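KauB (Pseudomonas aeruginosa PAO1, PDB 6B4R) is an aldehyde dehydrogenase with broad aldehyde specificity that probably oxidises aminoaldehydes to the corresponding acids with NAD(P)+ as cofactor. Local coordinates at residues 384-389 against 404-409. Numbering follows the deposited sequence.
Sequences EPTIFD and GPVLSV
Thr386 and Phe388 supply both N-H and C=O groups to segment 404-409, bonding in turn to Pro405, Leu407 and Val409. Thr386 N reaches Pro405 O at 2.6 Å, and Leu407 N returns to Thr386 O. Phe388 N then meets Leu407 O, nearly straight at 174°, and Val409 N closes the run on Phe388 O. The strands run parallel; their N-to-C directions over these short segments differ by 20°. Pro405, lacking an N-H, centres an inverse gamma turn, with Val406 N bonded back to Gly404 O.

Apolar contacts line both faces. On one, the Ile387 chi1 of -56° puts CG1 beside the backbone N and CG2 anti to it. Ile387 CG2 lies 3.8 Å from Val409 CG2, while Ile387 CG1 runs beside Leu407 CD2. On the other, Val406 CG1 meets the edge of the Phe388 ring at CD2, 4.0 Å away and in its plane.

Among polar side chains, Thr386 OG1 bonds to Glu384 O from above the carbonyl plane, and Asp389 OD2 forms a salt bridge with Lys315 NZ.

This is the parallel pair of a beta-alpha-beta unit connected through helix 396-399. Helix 315-326 packs on the Ile387 face and helix 347-362 on the Phe388 face; strands 366-369 and 307-311 continue the sheet on either side.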
# COMPACT_ATOMS: atom_id res chain seq x y z
N GLU A 384 3.03 43.70 19.44
CA GLU A 384 4.00 43.76 18.35
C GLU A 384 4.79 42.46 18.22
O GLU A 384 5.12 41.83 19.22
CB GLU A 384 4.99 44.91 18.59
CG GLU A 384 4.35 46.28 18.73
CD GLU A 384 5.33 47.33 19.23
OE1 GLU A 384 6.33 46.95 19.88
OE2 GLU A 384 5.10 48.53 18.98
N PRO A 385 5.09 42.06 16.98
CA PRO A 385 6.00 40.93 16.74
C PRO A 385 7.35 41.20 17.42
O PRO A 385 7.97 42.23 17.17
CB PRO A 385 6.16 40.93 15.22
CG PRO A 385 4.89 41.53 14.71
CD PRO A 385 4.52 42.58 15.72
N THR A 386 7.78 40.27 18.26
CA THR A 386 8.93 40.51 19.14
C THR A 386 10.09 39.54 18.90
O THR A 386 9.88 38.34 18.77
CB THR A 386 8.50 40.42 20.62
OG1 THR A 386 7.45 41.36 20.87
CG2 THR A 386 9.67 40.70 21.55
N ILE A 387 11.30 40.08 18.83
CA ILE A 387 12.50 39.25 18.70
C ILE A 387 13.46 39.46 19.86
O ILE A 387 13.86 40.58 20.15
CB ILE A 387 13.26 39.54 17.39
CG1 ILE A 387 12.34 39.37 16.18
CG2 ILE A 387 14.48 38.63 17.27
CD1 ILE A 387 13.03 39.66 14.86
N PHE A 388 13.84 38.36 20.51
CA PHE A 388 14.88 38.40 21.54
C PHE A 388 16.16 37.77 21.02
O PHE A 388 16.16 36.65 20.52
CB PHE A 388 14.43 37.65 22.80
CG PHE A 388 13.65 38.50 23.76
CD1 PHE A 388 14.30 39.38 24.61
CD2 PHE A 388 12.27 38.40 23.83
CE1 PHE A 388 13.59 40.16 25.50
CE2 PHE A 388 11.55 39.18 24.73
CZ PHE A 388 12.21 40.06 25.56
N ASP A 389 17.26 38.51 21.13
CA ASP A 389 18.56 38.01 20.71
C ASP A 389 19.36 37.51 21.91
O ASP A 389 19.05 37.84 23.05
CB ASP A 389 19.34 39.11 19.97
CG ASP A 389 20.62 38.61 19.35
OD1 ASP A 389 20.74 37.38 19.15
OD2 ASP A 389 21.51 39.43 19.06
N GLY A 404 2.55 33.42 21.08
CA GLY A 404 2.47 34.81 20.70
C GLY A 404 3.63 35.09 19.77
O GLY A 404 4.50 34.24 19.59
N PRO A 405 3.66 36.29 19.17
CA PRO A 405 4.69 36.63 18.18
C PRO A 405 6.03 36.98 18.83
O PRO A 405 6.52 38.09 18.67
CB PRO A 405 4.11 37.87 17.50
CG PRO A 405 3.31 38.53 18.57
CD PRO A 405 2.73 37.41 19.41
N VAL A 406 6.61 36.02 19.55
CA VAL A 406 7.89 36.25 20.23
C VAL A 406 8.93 35.24 19.77
O VAL A 406 8.78 34.04 19.98
CB VAL A 406 7.74 36.14 21.76
CG1 VAL A 406 9.05 36.53 22.44
CG2 VAL A 406 6.60 37.02 22.25
N LEU A 407 9.99 35.74 19.15
CA LEU A 407 11.03 34.89 18.57
C LEU A 407 12.29 34.82 19.43
O LEU A 407 12.75 35.83 19.96
CB LEU A 407 11.38 35.37 17.17
CG LEU A 407 12.53 34.67 16.44
CD1 LEU A 407 12.22 33.19 16.25
CD2 LEU A 407 12.82 35.34 15.11
N SER A 408 12.83 33.61 19.58
CA SER A 408 14.07 33.40 20.31
C SER A 408 15.21 33.05 19.36
O SER A 408 15.14 32.04 18.65
CB SER A 408 13.91 32.29 21.35
OG SER A 408 12.93 32.63 22.33
N VAL A 409 16.25 33.87 19.34
CA VAL A 409 17.39 33.63 18.47
C VAL A 409 18.51 32.90 19.22
O VAL A 409 19.05 33.41 20.20
CB VAL A 409 17.94 34.93 17.86
CG1 VAL A 409 19.10 34.63 16.92
CG2 VAL A 409 16.83 35.67 17.13